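Local structure of methylmalonyl-CoA carboxyltransferase 12S subunit (1ON3) at residues 251-255 / 319-323; 264-270 / 322-326; 327-333 / 362-368; 426-432 / 486-492. The protein catalyses transfer of the carboxyl group of methylmalonyl-CoA to the biotin of the 1.3S subunit, and as a hexamer forms the core of transcarboxylase. One frame throughout, in Å; residues are numbered along the deposited sequence.

The four contacts illustrate how one mixed beta-sheet of a crotonase-like carboxyltransferase domain is bordered, built and extended to its far side. Contacts 1 and 2, centres about 10 Å apart, share R322 and V323 on strand 316-323: contact 1 brings the end of helix 241-253 against it, contact 2 the following loop against its hairpin turn. Contact 3, centred about 11 Å from the centre of contact 1, pairs strand 326-333 with strand 364-370. Contact 4 adds strand 488-489, outermost within this chain, to strand 427-430, its centre about 25 Å from that of contact 1. Contacts 1 and 2 tie the chain leaving the N-terminal half to this sheet; contacts 3 and 4, later in sequence, help build it.

Contact 1 (251-255 / 319-323); sequences LLSFL and AFARV
The apolar centre is F254 against F320, CA atoms 7.0 Å apart, where the chain of helix 241-253 meets strand residues 319-323. Both phenylalanines adopt the m rotamer and point toward the opposing segment. Their planes are inclined by only 18° but slid apart, centroids 5.7 Å distant, so the face of F254 receives not the other ring but its methylene: F320 CB lies 3.7 Å from the F254 centroid, a CH-pi contact. L251 CD1 reaches F320 CE1 at 3.7 Å, and L255 CD2 lies 4.2 Å from F320 CZ. On the opposite face of F254 the extended R322 lays its guanidinium flat, CZ 4.0 Å from the ring centroid, a cation-pi stack. At the polar edge R322 NH2 donates to S253 OG (3.1 Å) and, weakly, to S253 O (2.9 Å), while a water joins S253 OG to R322 NH1; S253 OG also bonds K250 O. The aromatic face and the serine oxygens together accommodate a buried arginine.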
# COMPACT_ATOMS: atom_id res chain seq x y z
N LEU E 251 23.52 -19.31 18.72
CA LEU E 251 22.96 -17.98 18.48
C LEU E 251 21.92 -18.04 17.36
O LEU E 251 20.81 -17.51 17.48
CB LEU E 251 24.08 -17.00 18.11
CG LEU E 251 23.67 -15.64 17.53
CD1 LEU E 251 22.90 -14.83 18.60
CD2 LEU E 251 24.93 -14.88 17.08
N LEU E 252 22.27 -18.66 16.24
CA LEU E 252 21.33 -18.75 15.13
C LEU E 252 20.02 -19.43 15.52
O LEU E 252 18.96 -19.05 15.02
CB LEU E 252 21.96 -19.49 13.95
CG LEU E 252 21.14 -19.58 12.66
CD1 LEU E 252 20.86 -18.20 12.08
CD2 LEU E 252 21.91 -20.43 11.65
N SER E 253 20.09 -20.42 16.41
CA SER E 253 18.89 -21.16 16.82
C SER E 253 17.80 -20.29 17.44
O SER E 253 16.63 -20.69 17.45
CB SER E 253 19.25 -22.30 17.79
OG SER E 253 19.57 -21.84 19.10
N PHE E 254 18.15 -19.11 17.97
CA PHE E 254 17.16 -18.21 18.57
C PHE E 254 16.57 -17.26 17.54
O PHE E 254 15.58 -16.56 17.82
CB PHE E 254 17.79 -17.34 19.68
CG PHE E 254 18.18 -18.09 20.92
CD1 PHE E 254 19.50 -18.52 21.10
CD2 PHE E 254 17.24 -18.38 21.89
CE1 PHE E 254 19.87 -19.23 22.25
CE2 PHE E 254 17.58 -19.09 23.04
CZ PHE E 254 18.91 -19.52 23.22
N LEU E 255 17.15 -17.24 16.35
CA LEU E 255 16.72 -16.29 15.33
C LEU E 255 15.88 -16.79 14.17
O LEU E 255 16.01 -17.93 13.73
CB LEU E 255 17.95 -15.58 14.73
CG LEU E 255 19.05 -15.17 15.73
CD1 LEU E 255 20.26 -14.58 14.98
CD2 LEU E 255 18.48 -14.16 16.71
N ALA E 319 20.39 -11.41 27.45
CA ALA E 319 20.53 -12.80 27.07
C ALA E 319 19.34 -13.35 26.28
O ALA E 319 18.21 -12.94 26.49
CB ALA E 319 20.73 -13.66 28.32
N PHE E 320 19.63 -14.28 25.38
CA PHE E 320 18.56 -14.92 24.62
C PHE E 320 18.15 -16.16 25.42
O PHE E 320 19.00 -16.84 26.02
CB PHE E 320 19.06 -15.37 23.25
CG PHE E 320 19.18 -14.26 22.25
CD1 PHE E 320 20.41 -13.98 21.65
CD2 PHE E 320 18.07 -13.53 21.86
CE1 PHE E 320 20.52 -12.97 20.68
CE2 PHE E 320 18.16 -12.53 20.90
CZ PHE E 320 19.38 -12.24 20.30
N ALA E 321 16.86 -16.46 25.43
CA ALA E 321 16.37 -17.63 26.13
C ALA E 321 15.06 -18.01 25.50
O ALA E 321 14.66 -17.44 24.48
CB ALA E 321 16.16 -17.32 27.60
N ARG E 322 14.38 -18.97 26.11
CA ARG E 322 13.09 -19.38 25.59
C ARG E 322 12.08 -19.60 26.69
O ARG E 322 12.42 -20.00 27.81
CB ARG E 322 13.24 -20.66 24.76
CG ARG E 322 13.89 -20.45 23.39
CD ARG E 322 14.01 -21.76 22.64
NE ARG E 322 14.79 -21.59 21.42
CZ ARG E 322 16.08 -21.89 21.29
NH1 ARG E 322 16.77 -22.37 22.32
NH2 ARG E 322 16.68 -21.69 20.13
N VAL E 323 10.83 -19.29 26.38
CA VAL E 323 9.75 -19.53 27.32
C VAL E 323 8.73 -20.31 26.50
O VAL E 323 8.23 -19.83 25.50
CB VAL E 323 9.12 -18.22 27.85
CG1 VAL E 323 7.95 -18.56 28.78
CG2 VAL E 323 10.18 -17.41 28.62
O HOH W 1 19.33 -23.42 21.42

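Contact 2 (264-270 / 322-326); sequences SFVNPNN and RVNGR
R322, still in the strand, has V266 CB over its guanidinium, 3.5 Å from R322 NE; a water links R322 NE to S264 O, while the arginine's far end bonds S253 and stacks on F254. From V323 to R326 the chain makes a type I' turn, the tight connection of a beta-hairpin, against the irregular segment 264-270. N324, with positive phi and an m rotamer, donates from ND2 to N269 O at 2.8 Å; a second water bridges N324 O and N270 OD1. D301 takes the amides of N324 and G325, and that of N269. G325 follows, its CA 3.7 Å from P268 CA, and accepts from V266 N at its O (3.1 Å). A beta carbon here, where phi is again positive, would collide with P268 CG. R326 closes the turn, its CB 4.2 Å from the F265 ring centroid, a CH-pi contact, while its guanidinium forms a salt bridge with E262. Hydrogen bonds thus fix the loop on the hairpin, the glycine permitting close approach.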
# COMPACT_ATOMS: atom_id res chain seq x y z
N SER E 264 11.43 -20.15 14.90
CA SER E 264 10.73 -21.40 15.14
C SER E 264 10.99 -21.83 16.59
O SER E 264 12.08 -21.62 17.13
CB SER E 264 11.23 -22.48 14.17
OG SER E 264 11.03 -22.05 12.83
N PHE E 265 9.97 -22.40 17.24
CA PHE E 265 10.11 -22.84 18.62
C PHE E 265 11.08 -24.01 18.66
O PHE E 265 11.15 -24.80 17.72
CB PHE E 265 8.76 -23.30 19.18
CG PHE E 265 7.77 -22.18 19.40
CD1 PHE E 265 8.02 -20.89 18.94
CD2 PHE E 265 6.56 -22.44 20.04
CE1 PHE E 265 7.08 -19.88 19.12
CE2 PHE E 265 5.62 -21.43 20.23
CZ PHE E 265 5.88 -20.15 19.77
N VAL E 266 11.80 -24.13 19.77
CA VAL E 266 12.78 -25.21 19.96
C VAL E 266 12.60 -25.86 21.34
O VAL E 266 12.48 -25.16 22.34
CB VAL E 266 14.23 -24.65 19.83
CG1 VAL E 266 15.25 -25.73 20.17
CG2 VAL E 266 14.46 -24.15 18.41
N ASN E 267 12.58 -27.20 21.37
CA ASN E 267 12.46 -27.96 22.62
C ASN E 267 11.60 -27.26 23.68
O ASN E 267 12.07 -27.00 24.78
CB ASN E 267 13.85 -28.21 23.21
CG ASN E 267 14.71 -29.08 22.33
OD1 ASN E 267 15.94 -29.04 22.41
ND2 ASN E 267 14.07 -29.90 21.50
N PRO E 268 10.33 -27.00 23.37
CA PRO E 268 9.42 -26.33 24.29
C PRO E 268 9.20 -27.01 25.62
O PRO E 268 8.94 -28.21 25.68
CB PRO E 268 8.12 -26.23 23.49
CG PRO E 268 8.56 -26.35 22.05
CD PRO E 268 9.63 -27.39 22.13
N ASN E 269 9.31 -26.24 26.70
CA ASN E 269 9.05 -26.75 28.04
C ASN E 269 7.76 -26.01 28.39
O ASN E 269 7.75 -24.78 28.49
CB ASN E 269 10.17 -26.36 29.00
CG ASN E 269 10.01 -26.99 30.37
OD1 ASN E 269 8.98 -26.84 31.02
ND2 ASN E 269 11.04 -27.71 30.81
N ASN E 270 6.66 -26.75 28.56
CA ASN E 270 5.40 -26.09 28.86
C ASN E 270 4.99 -26.06 30.32
O ASN E 270 3.92 -25.57 30.65
CB ASN E 270 4.28 -26.69 28.01
CG ASN E 270 4.54 -26.54 26.52
OD1 ASN E 270 4.68 -25.42 26.01
ND2 ASN E 270 4.60 -27.66 25.82
N ARG E 322 14.38 -18.97 26.11
CA ARG E 322 13.09 -19.38 25.59
C ARG E 322 12.08 -19.60 26.69
O ARG E 322 12.42 -20.00 27.81
CB ARG E 322 13.24 -20.66 24.76
CG ARG E 322 13.89 -20.45 23.39
CD ARG E 322 14.01 -21.76 22.64
NE ARG E 322 14.79 -21.59 21.42
CZ ARG E 322 16.08 -21.89 21.29
NH1 ARG E 322 16.77 -22.37 22.32
NH2 ARG E 322 16.68 -21.69 20.13
N VAL E 323 10.83 -19.29 26.38
CA VAL E 323 9.75 -19.53 27.32
C VAL E 323 8.73 -20.31 26.50
O VAL E 323 8.23 -19.83 25.50
CB VAL E 323 9.12 -18.22 27.85
CG1 VAL E 323 7.95 -18.56 28.78
CG2 VAL E 323 10.18 -17.41 28.62
N ASN E 324 8.45 -21.54 26.93
CA ASN E 324 7.52 -22.41 26.21
C ASN E 324 7.99 -22.57 24.76
O ASN E 324 7.19 -22.59 23.83
CB ASN E 324 6.11 -21.82 26.24
CG ASN E 324 5.53 -21.73 27.65
OD1 ASN E 324 4.67 -20.90 27.92
ND2 ASN E 324 5.99 -22.59 28.56
N GLY E 325 9.31 -22.67 24.59
CA GLY E 325 9.89 -22.85 23.27
C GLY E 325 10.06 -21.61 22.40
O GLY E 325 10.70 -21.67 21.36
N ARG E 326 9.51 -20.49 22.84
CA ARG E 326 9.58 -19.24 22.07
C ARG E 326 10.83 -18.43 22.42
O ARG E 326 11.12 -18.20 23.61
CB ARG E 326 8.33 -18.39 22.35
CG ARG E 326 8.22 -17.07 21.61
CD ARG E 326 7.22 -16.15 22.32
NE ARG E 326 5.90 -16.78 22.49
CZ ARG E 326 5.03 -16.96 21.50
NH1 ARG E 326 5.34 -16.55 20.28
NH2 ARG E 326 3.88 -17.58 21.71
O HOH W 2 13.53 -20.37 19.18
O HOH W 3 5.00 -24.08 23.59

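Contact 3 (327-333 / 362-368); sequences SVGIVAN and IPLVQLV
Parallel strand pairing is the principle here, with strands 327-333 and 364-368 approaching to 4.7 Å between axes at a crossing angle of -16°. G329 pairs with L364, I330 with V365, V331 with Q366 and A332 with L367. The ladder runs G329 N to P363 O (2.9 Å), V365 N to G329 O (2.8 Å), V331 N to V365 O (2.9 Å), L367 N to V331 O (3.0 Å) and, longer, N333 N to L367 O (3.3 Å). On the face bearing I330 and A332, V365 (t) fits between the side chains of V328 and I330: V328 CB lies 4.3 Å from V365 CG2, and I330 CG1 4.2 Å from V365 CB. The small A332 offers a shallow place to L367, CB to CB 3.6 Å, while I330 CG2 meets L367 CD1 at 4.3 Å. On the other face the hollow at G329 is filled from two sides, by I362 CG2, 3.6 Å from G329 N, and by the end of L364, whose CD2 also meets V331 CG2 at 4.3 Å. Q366 turns its amide to T404 and Y395. Helix 344-359 links the strands in a beta-alpha-beta crossover and covers the G329, V331 and L364 face, through F353, V354 and C357, while helix 293-299 packs on I330 and L367 across the sheet; strand 316-323 lies antiparallel beside 326-333, and strand 402-407 parallel beside 364-370.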
# COMPACT_ATOMS: atom_id res chain seq x y z
N SER E 327 11.57 -17.99 21.40
CA SER E 327 12.75 -17.15 21.61
C SER E 327 12.33 -15.84 22.25
O SER E 327 11.35 -15.22 21.82
CB SER E 327 13.47 -16.81 20.30
OG SER E 327 14.08 -17.93 19.69
N VAL E 328 13.06 -15.42 23.28
CA VAL E 328 12.83 -14.14 23.95
C VAL E 328 14.19 -13.52 24.27
O VAL E 328 15.20 -14.23 24.38
CB VAL E 328 12.04 -14.26 25.30
CG1 VAL E 328 10.65 -14.85 25.06
CG2 VAL E 328 12.82 -15.09 26.31
N GLY E 329 14.20 -12.20 24.42
CA GLY E 329 15.41 -11.50 24.79
C GLY E 329 15.18 -10.95 26.19
O GLY E 329 14.19 -10.27 26.44
N ILE E 330 16.10 -11.25 27.11
CA ILE E 330 15.95 -10.80 28.49
C ILE E 330 16.95 -9.68 28.79
O ILE E 330 18.12 -9.80 28.45
CB ILE E 330 16.18 -11.97 29.48
CG1 ILE E 330 15.09 -13.03 29.26
CG2 ILE E 330 16.17 -11.46 30.92
CD1 ILE E 330 15.24 -14.26 30.10
N VAL E 331 16.45 -8.61 29.40
CA VAL E 331 17.27 -7.44 29.77
C VAL E 331 17.04 -7.32 31.28
O VAL E 331 15.91 -7.09 31.72
CB VAL E 331 16.77 -6.17 29.04
CG1 VAL E 331 17.67 -4.98 29.38
CG2 VAL E 331 16.77 -6.42 27.53
N ALA E 332 18.11 -7.46 32.05
CA ALA E 332 17.99 -7.45 33.50
C ALA E 332 19.13 -6.72 34.21
O ALA E 332 20.29 -6.86 33.84
CB ALA E 332 17.92 -8.91 33.98
N ASN E 333 18.80 -5.94 35.23
CA ASN E 333 19.85 -5.25 35.97
C ASN E 333 20.57 -6.26 36.86
O ASN E 333 19.97 -7.24 37.32
CB ASN E 333 19.25 -4.13 36.82
CG ASN E 333 18.29 -3.26 36.03
OD1 ASN E 333 17.07 -3.33 36.20
ND2 ASN E 333 18.84 -2.44 35.14
N ILE E 362 11.47 -10.71 18.17
CA ILE E 362 11.76 -11.45 19.40
C ILE E 362 11.24 -10.64 20.60
O ILE E 362 11.72 -9.53 20.85
CB ILE E 362 13.29 -11.65 19.54
CG1 ILE E 362 13.81 -12.46 18.35
CG2 ILE E 362 13.63 -12.32 20.88
CD1 ILE E 362 15.30 -12.66 18.34
N PRO E 363 10.24 -11.17 21.35
CA PRO E 363 9.71 -10.43 22.51
C PRO E 363 10.82 -10.09 23.50
O PRO E 363 11.81 -10.80 23.60
CB PRO E 363 8.70 -11.40 23.12
CG PRO E 363 8.23 -12.19 21.93
CD PRO E 363 9.53 -12.45 21.18
N LEU E 364 10.59 -9.02 24.25
CA LEU E 364 11.54 -8.52 25.23
C LEU E 364 11.00 -8.64 26.65
O LEU E 364 9.92 -8.12 26.96
CB LEU E 364 11.87 -7.06 24.92
CG LEU E 364 12.81 -6.90 23.71
CD1 LEU E 364 12.65 -5.53 23.08
CD2 LEU E 364 14.24 -7.16 24.14
N VAL E 365 11.78 -9.29 27.50
CA VAL E 365 11.42 -9.49 28.90
C VAL E 365 12.43 -8.79 29.79
O VAL E 365 13.63 -9.05 29.72
CB VAL E 365 11.39 -11.00 29.25
CG1 VAL E 365 11.08 -11.20 30.74
CG2 VAL E 365 10.36 -11.71 28.39
N GLN E 366 11.94 -7.87 30.61
CA GLN E 366 12.78 -7.10 31.53
C GLN E 366 12.62 -7.57 32.98
O GLN E 366 11.50 -7.84 33.43
CB GLN E 366 12.41 -5.60 31.49
CG GLN E 366 12.78 -4.86 30.20
CD GLN E 366 12.05 -5.41 28.98
OE1 GLN E 366 12.68 -5.86 28.03
NE2 GLN E 366 10.72 -5.36 29.01
N LEU E 367 13.74 -7.66 33.69
CA LEU E 367 13.75 -8.01 35.12
C LEU E 367 14.40 -6.77 35.75
O LEU E 367 15.58 -6.50 35.54
CB LEU E 367 14.58 -9.26 35.38
CG LEU E 367 14.08 -10.52 34.66
CD1 LEU E 367 14.99 -11.69 35.05
CD2 LEU E 367 12.62 -10.80 35.02
N VAL E 368 13.61 -6.03 36.53
CA VAL E 368 14.07 -4.78 37.10
C VAL E 368 14.44 -4.69 38.58
O VAL E 368 13.69 -5.10 39.46
CB VAL E 368 13.02 -3.66 36.82
CG1 VAL E 368 13.54 -2.30 37.29
CG2 VAL E 368 12.69 -3.61 35.33

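Contact 4 (426-432 / 486-492); sequences DAVYAWP and VDDVIDP
Strand 427-430 runs extended beside a short, weakly bonded strand at about 488-489, in parallel register with A430 opposite V489, CA atoms 4.7 Å apart. A430 N donates to D488 O (3.2 Å), and I490 N to A430 O (2.8 Å). Before it the regular ladder gives way: D487 has helical backbone angles, and its carboxylate OD1, not a backbone carbonyl, accepts from V428 N (3.1 Å), while D487 N donates to V428 O (2.7 Å). Within this chain 488-489 is an outermost strand of the seven-stranded mixed sheet in the C-terminal half of the crotonase-like fold, and a second subunit of the hexamer borders it: R23 of that subunit forms a salt bridge with D488 and bonds V489 O, and R15 of the same subunit bonds P432 O. Side chains fill in around the backbone. V486 CG1 sits 3.8 Å from V428 CG1 and 3.9 Å from A430 CB, and I490 (p) reaches both Y429, CD1 to CB 3.9 Å, and W431, CG1 to CD1 3.8 Å. P492 CB stands 3.5 Å from the centroid of the W431 six-membered ring, a nearly axial CH-pi contact, and P492 CD touches P432 CD at 3.5 Å. D487 forms a salt bridge with R421, and waters connect its OD2 to D426 O and to Y429 OH.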
# COMPACT_ATOMS: atom_id res chain seq x y z
N ASP E 426 3.63 -4.21 27.48
CA ASP E 426 2.29 -4.75 27.34
C ASP E 426 1.76 -5.34 28.64
O ASP E 426 0.55 -5.34 28.89
CB ASP E 426 2.27 -5.81 26.24
CG ASP E 426 2.65 -5.23 24.91
OD1 ASP E 426 1.86 -4.45 24.35
OD2 ASP E 426 3.76 -5.54 24.43
N ALA E 427 2.66 -5.86 29.46
CA ALA E 427 2.29 -6.42 30.76
C ALA E 427 3.39 -6.09 31.75
O ALA E 427 4.57 -6.24 31.44
CB ALA E 427 2.11 -7.94 30.66
N VAL E 428 3.01 -5.63 32.94
CA VAL E 428 3.99 -5.31 33.96
C VAL E 428 3.60 -5.95 35.29
O VAL E 428 2.45 -5.83 35.72
CB VAL E 428 4.12 -3.79 34.16
CG1 VAL E 428 5.21 -3.50 35.15
CG2 VAL E 428 4.44 -3.09 32.82
N TYR E 429 4.53 -6.65 35.93
CA TYR E 429 4.22 -7.28 37.22
C TYR E 429 5.20 -6.82 38.27
O TYR E 429 6.38 -6.61 37.99
CB TYR E 429 4.28 -8.80 37.13
CG TYR E 429 3.44 -9.37 36.03
CD1 TYR E 429 4.01 -9.72 34.81
CD2 TYR E 429 2.06 -9.49 36.17
CE1 TYR E 429 3.23 -10.16 33.75
CE2 TYR E 429 1.26 -9.94 35.10
CZ TYR E 429 1.86 -10.26 33.89
OH TYR E 429 1.12 -10.66 32.80
N ALA E 430 4.70 -6.68 39.50
CA ALA E 430 5.54 -6.27 40.62
C ALA E 430 5.65 -7.41 41.63
O ALA E 430 4.65 -8.04 41.98
CB ALA E 430 4.95 -5.04 41.29
N TRP E 431 6.88 -7.70 42.07
CA TRP E 431 7.07 -8.71 43.11
C TRP E 431 6.69 -7.93 44.35
O TRP E 431 6.57 -6.71 44.30
CB TRP E 431 8.53 -9.14 43.19
CG TRP E 431 8.89 -10.26 42.25
CD1 TRP E 431 8.22 -10.63 41.11
CD2 TRP E 431 10.01 -11.13 42.36
NE1 TRP E 431 8.87 -11.70 40.51
CE2 TRP E 431 9.97 -12.02 41.26
CE3 TRP E 431 11.05 -11.26 43.29
CZ2 TRP E 431 10.93 -13.02 41.07
CZ3 TRP E 431 12.01 -12.25 43.09
CH2 TRP E 431 11.94 -13.12 41.99
N PRO E 432 6.49 -8.62 45.50
CA PRO E 432 6.11 -7.88 46.71
C PRO E 432 7.24 -6.97 47.20
O PRO E 432 7.03 -6.12 48.06
CB PRO E 432 5.80 -8.99 47.72
CG PRO E 432 5.36 -10.14 46.84
CD PRO E 432 6.39 -10.07 45.73
N VAL E 486 1.28 -1.28 37.27
CA VAL E 486 1.55 -2.71 37.16
C VAL E 486 0.21 -3.43 37.02
O VAL E 486 -0.79 -2.98 37.58
CB VAL E 486 2.34 -3.31 38.38
CG1 VAL E 486 3.69 -2.61 38.53
CG2 VAL E 486 1.52 -3.20 39.65
N ASP E 487 0.18 -4.51 36.25
CA ASP E 487 -1.03 -5.29 36.05
C ASP E 487 -1.48 -5.93 37.37
O ASP E 487 -2.67 -6.05 37.65
CB ASP E 487 -0.80 -6.47 35.09
CG ASP E 487 -0.57 -6.04 33.65
OD1 ASP E 487 0.01 -4.96 33.42
OD2 ASP E 487 -0.96 -6.82 32.75
N ASP E 488 -0.50 -6.34 38.18
CA ASP E 488 -0.80 -7.06 39.41
C ASP E 488 0.46 -7.15 40.27
O ASP E 488 1.57 -6.89 39.79
CB ASP E 488 -1.24 -8.47 39.00
CG ASP E 488 -1.84 -9.27 40.14
OD1 ASP E 488 -2.01 -10.49 39.96
OD2 ASP E 488 -2.15 -8.70 41.20
N VAL E 489 0.29 -7.50 41.55
CA VAL E 489 1.42 -7.70 42.46
C VAL E 489 1.41 -9.23 42.54
O VAL E 489 0.37 -9.82 42.81
CB VAL E 489 1.17 -7.08 43.85
CG1 VAL E 489 2.39 -7.33 44.75
CG2 VAL E 489 0.92 -5.59 43.71
N ILE E 490 2.55 -9.85 42.31
CA ILE E 490 2.61 -11.31 42.27
C ILE E 490 3.52 -12.00 43.27
O ILE E 490 4.46 -11.42 43.78
CB ILE E 490 3.05 -11.81 40.87
CG1 ILE E 490 4.49 -11.37 40.57
CG2 ILE E 490 2.11 -11.26 39.79
CD1 ILE E 490 5.07 -11.94 39.27
N ASP E 491 3.22 -13.27 43.50
CA ASP E 491 4.02 -14.12 44.36
C ASP E 491 5.21 -14.41 43.43
O ASP E 491 5.03 -14.87 42.29
CB ASP E 491 3.23 -15.41 44.66
CG ASP E 491 4.05 -16.46 45.39
OD1 ASP E 491 3.43 -17.46 45.83
OD2 ASP E 491 5.29 -16.34 45.51
N PRO E 492 6.44 -14.11 43.88
CA PRO E 492 7.63 -14.36 43.05
C PRO E 492 7.63 -15.76 42.46
O PRO E 492 8.14 -15.99 41.35
CB PRO E 492 8.78 -14.14 44.02
CG PRO E 492 8.23 -13.09 44.96
CD PRO E 492 6.81 -13.55 45.19
O HOH W 4 -1.62 -6.57 30.33
O HOH W 5 -1.26 -9.45 32.93